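Local coordinates for protein alkaline serine protease (Pseudoalteromonas sp., PDB 1Y9Z) that probably cleaves peptide bonds as a subtilisin-like serine endopeptidase from a cold-adapted Antarctic bacterium, at residues I219-G223 and Q224-S228; A402-L405 and S406-R410; T137-R140 and N141-T145; T208-V211 and G212-R215; P387-S390 and A391-R395. All coordinates share one frame; numbering follows the deposited sequence.

Contact 1. Residues I219-G223 and Q224-S228; sequences ITIGG and QSYFS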
# COMPACT_ATOMS: atom_id res chain seq x y z
N ILE A 219 7.97 -12.94 13.52
CA ILE A 219 8.10 -14.38 13.71
C ILE A 219 9.59 -14.58 13.92
O ILE A 219 10.39 -14.19 13.07
CB ILE A 219 7.69 -15.19 12.47
CG1 ILE A 219 6.20 -15.00 12.18
CG2 ILE A 219 7.99 -16.67 12.70
CD1 ILE A 219 5.75 -15.65 10.88
N THR A 220 9.97 -15.18 15.05
CA THR A 220 11.37 -15.40 15.35
C THR A 220 11.67 -16.87 15.62
O THR A 220 10.95 -17.53 16.37
CB THR A 220 11.82 -14.57 16.57
OG1 THR A 220 11.59 -13.18 16.31
CG2 THR A 220 13.30 -14.79 16.84
N ILE A 221 12.74 -17.36 15.00
CA ILE A 221 13.18 -18.73 15.18
C ILE A 221 14.71 -18.73 15.15
O ILE A 221 15.32 -18.13 14.27
CB ILE A 221 12.67 -19.66 14.04
CG1 ILE A 221 11.14 -19.71 14.05
CG2 ILE A 221 13.24 -21.07 14.23
CD1 ILE A 221 10.54 -20.62 12.99
N GLY A 222 15.32 -19.38 16.14
CA GLY A 222 16.77 -19.42 16.20
C GLY A 222 17.40 -18.05 16.31
O GLY A 222 18.50 -17.82 15.80
N GLY A 223 16.71 -17.13 16.98
CA GLY A 223 17.23 -15.79 17.15
C GLY A 223 17.16 -14.91 15.91
O GLY A 223 17.63 -13.77 15.93
N GLN A 224 16.58 -15.43 14.83
CA GLN A 224 16.46 -14.67 13.59
C GLN A 224 15.00 -14.31 13.31
O GLN A 224 14.09 -15.05 13.66
CB GLN A 224 17.04 -15.47 12.42
CG GLN A 224 18.54 -15.72 12.52
CD GLN A 224 19.36 -14.44 12.46
OE1 GLN A 224 20.58 -14.47 12.63
NE2 GLN A 224 18.69 -13.32 12.20
N SER A 225 14.80 -13.15 12.68
CA SER A 225 13.46 -12.66 12.38
C SER A 225 13.02 -12.77 10.92
O SER A 225 13.83 -12.64 10.01
CB SER A 225 13.35 -11.20 12.83
OG SER A 225 12.17 -10.60 12.34
N TYR A 226 11.73 -13.01 10.73
CA TYR A 226 11.13 -13.13 9.40
C TYR A 226 10.45 -11.82 9.00
O TYR A 226 9.74 -11.76 7.99
CB TYR A 226 10.09 -14.25 9.39
CG TYR A 226 10.66 -15.65 9.38
CD1 TYR A 226 11.13 -16.22 8.20
CD2 TYR A 226 10.71 -16.41 10.54
CE1 TYR A 226 11.64 -17.52 8.18
CE2 TYR A 226 11.21 -17.71 10.53
CZ TYR A 226 11.67 -18.26 9.35
OH TYR A 226 12.16 -19.55 9.33
N PHE A 227 10.67 -10.78 9.79
CA PHE A 227 10.05 -9.48 9.53
C PHE A 227 10.19 -9.00 8.09
O PHE A 227 9.21 -8.58 7.48
CB PHE A 227 10.64 -8.42 10.46
CG PHE A 227 9.93 -7.09 10.39
CD1 PHE A 227 8.85 -6.83 11.23
CD2 PHE A 227 10.32 -6.12 9.47
CE1 PHE A 227 8.18 -5.61 11.16
CE2 PHE A 227 9.65 -4.90 9.39
CZ PHE A 227 8.58 -4.65 10.23
N SER A 228 11.41 -9.07 7.55
CA SER A 228 11.66 -8.61 6.19
C SER A 228 10.99 -9.46 5.12
O SER A 228 10.89 -9.04 3.96
CB SER A 228 13.17 -8.55 5.92
OG SER A 228 13.75 -9.84 5.94

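Contact 2. Residues A402-L405 and S406-R410; sequences ADDL and SVAGR. With CA (calcium ion), chain D.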
# COMPACT_ATOMS: atom_id res chain seq x y z
N ALA A 402 5.33 -0.57 -18.98
CA ALA A 402 4.75 -1.34 -17.88
C ALA A 402 4.78 -2.82 -18.24
O ALA A 402 4.68 -3.19 -19.41
CB ALA A 402 3.32 -0.89 -17.63
N ASP A 403 4.94 -3.67 -17.23
CA ASP A 403 4.97 -5.11 -17.45
C ASP A 403 3.55 -5.66 -17.54
O ASP A 403 2.82 -5.66 -16.55
CB ASP A 403 5.74 -5.82 -16.33
CG ASP A 403 7.17 -5.33 -16.20
OD1 ASP A 403 7.85 -5.18 -17.24
OD2 ASP A 403 7.62 -5.10 -15.06
N ASP A 404 3.17 -6.13 -18.72
CA ASP A 404 1.84 -6.67 -18.97
C ASP A 404 1.47 -7.74 -17.95
O ASP A 404 2.23 -8.69 -17.73
CB ASP A 404 1.78 -7.24 -20.39
CG ASP A 404 0.37 -7.51 -20.86
OD1 ASP A 404 -0.59 -7.23 -20.10
OD2 ASP A 404 0.21 -7.99 -22.00
N LEU A 405 0.30 -7.59 -17.33
CA LEU A 405 -0.19 -8.54 -16.34
C LEU A 405 -1.50 -9.15 -16.82
O LEU A 405 -2.11 -8.66 -17.77
CB LEU A 405 -0.43 -7.84 -15.00
CG LEU A 405 0.72 -7.09 -14.32
CD1 LEU A 405 0.24 -6.53 -12.99
CD2 LEU A 405 1.90 -8.03 -14.11
N SER A 406 -1.95 -10.21 -16.15
CA SER A 406 -3.21 -10.86 -16.49
C SER A 406 -3.26 -11.21 -17.98
O SER A 406 -2.25 -11.61 -18.56
CB SER A 406 -4.37 -9.94 -16.12
OG SER A 406 -5.62 -10.58 -16.28
N VAL A 407 -4.44 -11.08 -18.58
CA VAL A 407 -4.60 -11.38 -19.99
C VAL A 407 -3.71 -10.47 -20.82
O VAL A 407 -3.45 -9.33 -20.44
CB VAL A 407 -6.08 -11.20 -20.43
CG1 VAL A 407 -6.50 -9.76 -20.25
CG2 VAL A 407 -6.24 -11.63 -21.88
N ALA A 408 -3.23 -10.98 -21.95
CA ALA A 408 -2.36 -10.21 -22.83
C ALA A 408 -2.99 -8.89 -23.24
O ALA A 408 -4.19 -8.83 -23.55
CB ALA A 408 -2.02 -11.03 -24.07
N GLY A 409 -2.19 -7.83 -23.24
CA GLY A 409 -2.68 -6.52 -23.62
C GLY A 409 -3.34 -5.77 -22.48
O GLY A 409 -3.47 -6.29 -21.37
N ARG A 410 -3.77 -4.55 -22.75
CA ARG A 410 -4.42 -3.74 -21.73
C ARG A 410 -5.73 -4.38 -21.30
O ARG A 410 -6.49 -4.87 -22.13
CB ARG A 410 -4.69 -2.33 -22.27
CG ARG A 410 -5.30 -1.39 -21.24
CD ARG A 410 -5.57 -0.01 -21.82
NE ARG A 410 -6.04 0.91 -20.79
CZ ARG A 410 -6.12 2.23 -20.92
NH1 ARG A 410 -6.55 2.97 -19.92
NH2 ARG A 410 -5.76 2.80 -22.06
CA CA D . -2.82 -7.36 -19.46
O HOH W 1 -2.06 -5.61 -17.98

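Contact 3. Residues T137-R140 and N141-T145; sequences TTER and NALNT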
# COMPACT_ATOMS: atom_id res chain seq x y z
N THR A 137 -18.23 18.68 -15.63
CA THR A 137 -17.52 19.25 -16.76
C THR A 137 -16.48 20.27 -16.31
O THR A 137 -15.37 20.31 -16.84
CB THR A 137 -18.50 19.94 -17.74
OG1 THR A 137 -19.54 19.01 -18.09
CG2 THR A 137 -17.77 20.38 -18.99
N THR A 138 -16.84 21.09 -15.33
CA THR A 138 -15.91 22.10 -14.83
C THR A 138 -14.64 21.45 -14.30
O THR A 138 -13.54 21.92 -14.54
CB THR A 138 -16.55 22.95 -13.72
OG1 THR A 138 -17.74 23.58 -14.22
CG2 THR A 138 -15.58 24.02 -13.24
N GLU A 139 -14.81 20.35 -13.57
CA GLU A 139 -13.66 19.64 -13.01
C GLU A 139 -12.86 18.96 -14.12
O GLU A 139 -11.63 19.03 -14.14
CB GLU A 139 -14.14 18.63 -11.98
CG GLU A 139 -13.03 17.91 -11.23
CD GLU A 139 -13.56 17.13 -10.06
OE1 GLU A 139 -13.35 17.56 -8.90
OE2 GLU A 139 -14.20 16.08 -10.29
N ARG A 140 -13.56 18.30 -15.05
CA ARG A 140 -12.88 17.63 -16.16
C ARG A 140 -12.02 18.64 -16.92
O ARG A 140 -10.86 18.37 -17.23
CB ARG A 140 -13.90 17.02 -17.13
CG ARG A 140 -13.27 16.18 -18.24
CD ARG A 140 -14.28 15.79 -19.32
NE ARG A 140 -15.36 14.94 -18.83
CZ ARG A 140 -15.22 13.67 -18.45
NH1 ARG A 140 -14.03 13.08 -18.51
NH2 ARG A 140 -16.27 12.98 -18.03
N ASN A 141 -12.58 19.81 -17.19
CA ASN A 141 -11.88 20.87 -17.91
C ASN A 141 -10.69 21.43 -17.13
O ASN A 141 -9.61 21.64 -17.69
CB ASN A 141 -12.85 22.00 -18.26
CG ASN A 141 -13.82 21.63 -19.37
OD1 ASN A 141 -14.80 22.34 -19.61
ND2 ASN A 141 -13.54 20.53 -20.05
N ALA A 142 -10.89 21.69 -15.84
CA ALA A 142 -9.82 22.24 -15.01
C ALA A 142 -8.62 21.31 -14.95
O ALA A 142 -7.48 21.76 -15.07
CB ALA A 142 -10.34 22.51 -13.60
N LEU A 143 -8.87 20.02 -14.78
CA LEU A 143 -7.77 19.05 -14.71
C LEU A 143 -7.10 18.86 -16.07
O LEU A 143 -5.89 18.69 -16.14
CB LEU A 143 -8.27 17.71 -14.16
CG LEU A 143 -8.26 17.62 -12.62
CD1 LEU A 143 -9.09 18.74 -12.01
CD2 LEU A 143 -8.78 16.26 -12.18
N ASN A 144 -7.88 18.90 -17.14
CA ASN A 144 -7.31 18.75 -18.47
C ASN A 144 -6.38 19.92 -18.75
O ASN A 144 -5.33 19.76 -19.39
CB ASN A 144 -8.42 18.72 -19.53
CG ASN A 144 -7.92 18.22 -20.88
OD1 ASN A 144 -8.52 18.51 -21.92
ND2 ASN A 144 -6.83 17.46 -20.87
N THR A 145 -6.75 21.10 -18.26
CA THR A 145 -5.93 22.30 -18.45
C THR A 145 -4.59 22.12 -17.75
O THR A 145 -3.54 22.40 -18.32
CB THR A 145 -6.65 23.55 -17.91
OG1 THR A 145 -7.84 23.79 -18.68
CG2 THR A 145 -5.74 24.77 -17.99

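Contact 4. Residues T208-V211 and G212-R215; sequences TVTV and GEGR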
# COMPACT_ATOMS: atom_id res chain seq x y z
N THR A 208 4.94 4.18 6.67
CA THR A 208 4.88 5.05 7.83
C THR A 208 3.44 5.45 8.15
O THR A 208 2.62 5.61 7.25
CB THR A 208 5.65 6.35 7.57
OG1 THR A 208 5.23 6.89 6.31
CG2 THR A 208 7.15 6.09 7.51
N VAL A 209 3.14 5.58 9.44
CA VAL A 209 1.83 6.05 9.86
C VAL A 209 2.08 7.01 11.02
O VAL A 209 3.17 7.04 11.58
CB VAL A 209 0.88 4.92 10.34
CG1 VAL A 209 0.55 3.99 9.18
CG2 VAL A 209 1.50 4.16 11.50
N THR A 210 1.08 7.82 11.35
CA THR A 210 1.20 8.77 12.45
C THR A 210 1.78 8.03 13.65
O THR A 210 1.33 6.95 14.01
CB THR A 210 -0.17 9.35 12.80
OG1 THR A 210 -0.72 9.98 11.63
CG2 THR A 210 -0.05 10.39 13.92
N VAL A 211 2.80 8.64 14.27
CA VAL A 211 3.48 8.03 15.41
C VAL A 211 2.55 7.42 16.45
O VAL A 211 1.64 8.08 16.95
CB VAL A 211 4.42 9.06 16.09
CG1 VAL A 211 5.02 8.46 17.36
CG2 VAL A 211 5.53 9.45 15.13
N GLY A 212 2.79 6.15 16.74
CA GLY A 212 2.01 5.43 17.74
C GLY A 212 0.70 4.81 17.29
O GLY A 212 0.08 4.08 18.06
N GLU A 213 0.27 5.08 16.06
CA GLU A 213 -1.01 4.54 15.59
C GLU A 213 -0.88 3.26 14.76
O GLU A 213 -1.89 2.69 14.35
CB GLU A 213 -1.75 5.60 14.78
CG GLU A 213 -2.11 6.84 15.59
CD GLU A 213 -3.02 7.80 14.86
OE1 GLU A 213 -3.57 8.70 15.53
OE2 GLU A 213 -3.20 7.66 13.63
N GLY A 214 0.35 2.81 14.54
CA GLY A 214 0.57 1.63 13.74
C GLY A 214 0.54 0.31 14.48
O GLY A 214 0.27 0.24 15.68
N ARG A 215 0.85 -0.75 13.74
CA ARG A 215 0.85 -2.09 14.29
C ARG A 215 1.78 -2.94 13.44
O ARG A 215 1.83 -2.79 12.22
CB ARG A 215 -0.57 -2.65 14.25
CG ARG A 215 -0.76 -3.89 15.07
CD ARG A 215 -2.15 -4.44 14.86
NE ARG A 215 -2.34 -5.64 15.65
CZ ARG A 215 -3.15 -6.63 15.32
NH1 ARG A 215 -3.25 -7.69 16.11
NH2 ARG A 215 -3.86 -6.56 14.20
O HOH W 2 -3.30 10.22 12.50

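Contact 5. Residues P387-S390 and A391-R395; sequences PECS and ASQVR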
# COMPACT_ATOMS: atom_id res chain seq x y z
N PRO A 387 13.82 15.91 -17.07
CA PRO A 387 12.88 16.99 -16.77
C PRO A 387 12.45 17.81 -17.99
O PRO A 387 11.52 18.61 -17.91
CB PRO A 387 13.64 17.83 -15.75
CG PRO A 387 15.06 17.65 -16.17
CD PRO A 387 15.12 16.16 -16.43
N GLU A 388 13.13 17.60 -19.12
CA GLU A 388 12.79 18.33 -20.33
C GLU A 388 11.55 17.76 -21.00
O GLU A 388 10.89 18.45 -21.79
CB GLU A 388 13.97 18.32 -21.32
CG GLU A 388 14.25 16.98 -21.99
CD GLU A 388 15.04 16.02 -21.11
OE1 GLU A 388 15.30 14.89 -21.56
OE2 GLU A 388 15.40 16.40 -19.98
N CYS A 389 11.21 16.51 -20.69
CA CYS A 389 10.04 15.88 -21.27
C CYS A 389 8.77 16.37 -20.58
O CYS A 389 8.80 16.80 -19.43
CB CYS A 389 10.14 14.35 -21.15
SG CYS A 389 11.64 13.61 -21.90
N SER A 390 7.64 16.31 -21.29
CA SER A 390 6.37 16.78 -20.74
C SER A 390 5.66 15.70 -19.94
O SER A 390 6.02 14.52 -20.00
CB SER A 390 5.44 17.24 -21.86
OG SER A 390 4.97 16.14 -22.62
N ALA A 391 4.63 16.10 -19.20
CA ALA A 391 3.85 15.17 -18.40
C ALA A 391 3.24 14.08 -19.27
O ALA A 391 3.29 12.90 -18.93
CB ALA A 391 2.75 15.92 -17.66
N SER A 392 2.68 14.48 -20.41
CA SER A 392 2.06 13.52 -21.32
C SER A 392 3.10 12.53 -21.84
O SER A 392 2.80 11.35 -22.01
CB SER A 392 1.40 14.25 -22.49
OG SER A 392 2.34 14.96 -23.27
N GLN A 393 4.31 13.02 -22.09
CA GLN A 393 5.37 12.15 -22.58
C GLN A 393 5.82 11.15 -21.52
O GLN A 393 6.09 9.98 -21.82
CB GLN A 393 6.55 13.00 -23.06
CG GLN A 393 6.29 13.65 -24.42
CD GLN A 393 7.34 14.66 -24.83
OE1 GLN A 393 7.44 15.02 -26.00
NE2 GLN A 393 8.12 15.14 -23.87
N VAL A 394 5.88 11.59 -20.26
CA VAL A 394 6.27 10.70 -19.18
C VAL A 394 5.17 9.65 -18.98
O VAL A 394 5.45 8.46 -18.79
CB VAL A 394 6.47 11.48 -17.86
CG1 VAL A 394 6.69 10.52 -16.70
CG2 VAL A 394 7.67 12.41 -17.99
N ARG A 395 3.92 10.09 -19.05
CA ARG A 395 2.77 9.20 -18.90
C ARG A 395 2.85 8.09 -19.94
O ARG A 395 2.68 6.91 -19.64
CB ARG A 395 1.47 10.00 -19.06
CG ARG A 395 0.19 9.21 -18.86
CD ARG A 395 -1.01 10.14 -18.92
NE ARG A 395 -2.27 9.42 -18.84
CZ ARG A 395 -3.46 10.01 -18.94
NH1 ARG A 395 -4.57 9.28 -18.85
NH2 ARG A 395 -3.54 11.32 -19.10

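Contact 1. Residues I219-G223 and Q224-S228
The ring of Tyr226 turns its CD2-CE2 edge to two neighbours that sit near its plane, the carbonyl O of Ile219 and CD1 of Ile221, the latter 3.9 Å from Tyr226 CE2. Ile219 CG2 instead meets Tyr226 CD2 from one side of the plane, at 3.5 Å. The tyrosine CG is anti to its own carbonyl carbon (chi1 -75°), which carries the ring back past Ile219 to Ile221. The backbone forms a beta hairpin with a two-residue loop, a type I' turn from Ile221 to Gln224; strand 214-221 also pairs with strand 351-360, probably in the inserted beta-barrel domain. The hydrogen-bonded pair of the hairpin joins Ile221 N to Gln224 O and Gln224 N to Ile221 O, each at 3.0 Å. Gly222 and Gly223 occupy the turn with positive phi, which favours glycine. Beyond the pair of Thr220 and Ser225, Tyr226 N donates to Ile219 O at 2.9 Å. An alanine in place of Tyr226 would remove the ring and is likely to leave a gap beside Ile219, Ile221 and Leu344. At the strand end, Ser225 OG accepts from Phe227 N at 3.0 Å in an ST turn and is also hydrogen-bonded to Asp218 OD1.

Contact 2. Residues A402-L405 and S406-R410
Asp404 is the first residue to meet the second segment, and its carboxylate does two jobs. OD1 of Asp404 binds the calcium ion at 2.3 Å, whereas OD2 of Asp404 stays 4.0 Å from the metal, so the coordination is monodentate. The second oxygen is used differently: Gly409 N donates to Asp404 OD2 at 2.7 Å, nearly straight (161° at the hydrogen), on the syn side and 15° out of the carboxylate plane. With CG anti to the backbone N (chi1 -165°), the carboxylate reaches across the loop to both partners, and the bond to Gly409 fixes its rotation.

Leu405 follows, and contributes backbone rather than side chain. Its carbonyl O lies 2.2 Å from the calcium ion, while Leu405 N donates to a water, 3.1 Å away, that is itself a ligand of the metal. The leucyl side chain leads off toward Leu184 and Thr414.

The arrangement is a calcium-binding loop between helices 391-401 and 421-430, in which every other backbone carbonyl turns inward. After Leu405 O come Val407 O and Gly409 O, each 2.3 Å from the calcium ion, and Asp411 OD1 completes six ligands. Leu405 O and Gly409 O stand almost opposite each other across the metal, as do Val407 O and the water, which indicates near-octahedral geometry. Ser406 takes a positive phi between two of the inward carbonyls, and Gly409 adopts backbone angles at which a CB would jam against the preceding carbonyl O.

Contact 3. Residues T137-R140 and N141-T145
Glu139 sends CG anti to its backbone N (chi1 -175°), which lays the side chain alongside Leu143 one helical turn later; Glu139 CG and Leu143 CD1 are 4.1 Å apart. The two point the same way, and Leu143 CD1 also rests 3.3 Å from Glu139 O. On another side of the helix, Asn141 CG is anti to its carbonyl carbon (chi1 -73°), which brings its amide alongside Thr137 CG2, and Thr137 CG2 touches Asn141 OD1 at 3.6 Å.

Both pairs are spaced four residues apart on helix 137-148, which links strands 125-128 and 152-156 as the helix of a beta-alpha-beta unit in the subtilisin-like core. The spacing follows from regular alpha-helical bonds, such as Leu143 N to Glu139 O at 3.0 Å with 169° at the hydrogen. Ala142 and Leu143 pack against Val111 and Ile114 of helix 110-119, so this face joins two neighbouring helices.

A turn later the helix carbonyl of Asn141 is doubly used. Thr145 N and Thr145 OG1 each reach Asn141 O at 3.0 Å, from opposite faces of its plane, so the threonine hydroxyl is satisfied by its own helix.

The carboxylate of Glu139 finds its partner elsewhere. One side chain thus packs on Leu143 through its aliphatic stem and bonds through OE2, in a carboxylate that is probably ionised, to the OH of Tyr171, a residue of one sodium site.

Contact 4. Residues T208-V211 and G212-R215
A type II beta turn from Thr210 to Glu213 leads the chain out of strand 205-208 and into strand 214-221, where the subtilisin-like core probably gives way to the inserted beta-barrel domain. Glu213 N donates to Thr210 O at 3.0 Å with 161° at the hydrogen, the bond that defines the turn. Gly212 fills its third position, and a CB there would clash with Val211 O. Beside this bond the side chains of Thr210 and Glu213 run next to each other, pointing the same way, with Thr210 CB 3.6 Å from Glu213 OE2. One water joins their ends: it accepts from Thr210 OG1 at 2.7 Å and donates to Glu213 OE2 at 2.8 Å. The strand then opens with a classic beta bulge, Glu213 and Gly214 together facing Gln360. Val209 sets CG2 between its backbone N and carbonyl carbon (chi1 -65°), and that methyl comes within 3.5 Å of Gly214 CA, leaving no room for a side chain at the glycine. Outside partners fix the turn as well: Asp361 OD1 accepts from Gly212 N, and Asp34 OD1 from Val211 N. Glu213 OE1 takes Asn62 N while OE2 takes the water, a pattern that probably favours an ionised carboxylate held through both oxygens.

Contact 5. Residues P387-S390 and A391-R395
Ser390 and Val394 make the first backbone bond of helix 391-401, Val394 N donating to Ser390 O at 2.9 Å. A second polar link joins two side chains: Ser390 OG and Ser392 OG are hydrogen-bonded at 3.0 Å, and either could be the donor. Both hydroxyls stand between their own backbone N and carbonyl carbon (chi1 71° and 63°), a torsion that holds them close to the main chain and turns them to each other over the helix start. Ser390 occupies the N-cap position, directly before the helix.

Around this polar centre Gln393 supplies the packing. Its side chain is extended beyond CG and lies back along the cap residue, with Gln393 CG 3.3 Å from Ser390 OG and Gln393 CB 3.5 Å from Ser390 O. Cut back to an alanine here, the residue would lose CG and the amide beyond it, and the hydroxyl of Ser390 would probably be less shielded on that flank. Val394 CG2 also sits 3.3 Å from Ser390 O and approaches Cys389 CB more loosely, at 4.5 Å.

Cys389 is tied by a disulfide to Cys432, close to the C terminus, and its carbonyl accepts from Trp383 NE1 of helix 368-385. Ala391 and Val394 pack on the same tryptophan. The helix start is therefore held by a covalent link just before the cap, by the serine hydroxyl pair at it, and by the packing of Ala391 and Val394 on Trp383.

Along the chain the order is contact 3, contact 4, contact 1, contact 5 and contact 2. Each closes before the next opens, so none nests in or crosses another. Contact 3 lies within a core helix between two parallel strands. Contact 4 turns the chain into strand 214-221, and contact 1 turns it back at the far end of that strand in a hairpin, their centres about 22 Å apart. Much later, contact 5 starts helix 391-401, and contact 2 follows in the loop after it. Contacts 3 and 5 approach to about 7 Å between nearest atoms, as do contacts 5 and 2, whereas contacts 1 and 3 lie about 51 Å apart between centres, on opposite sides of the molecule.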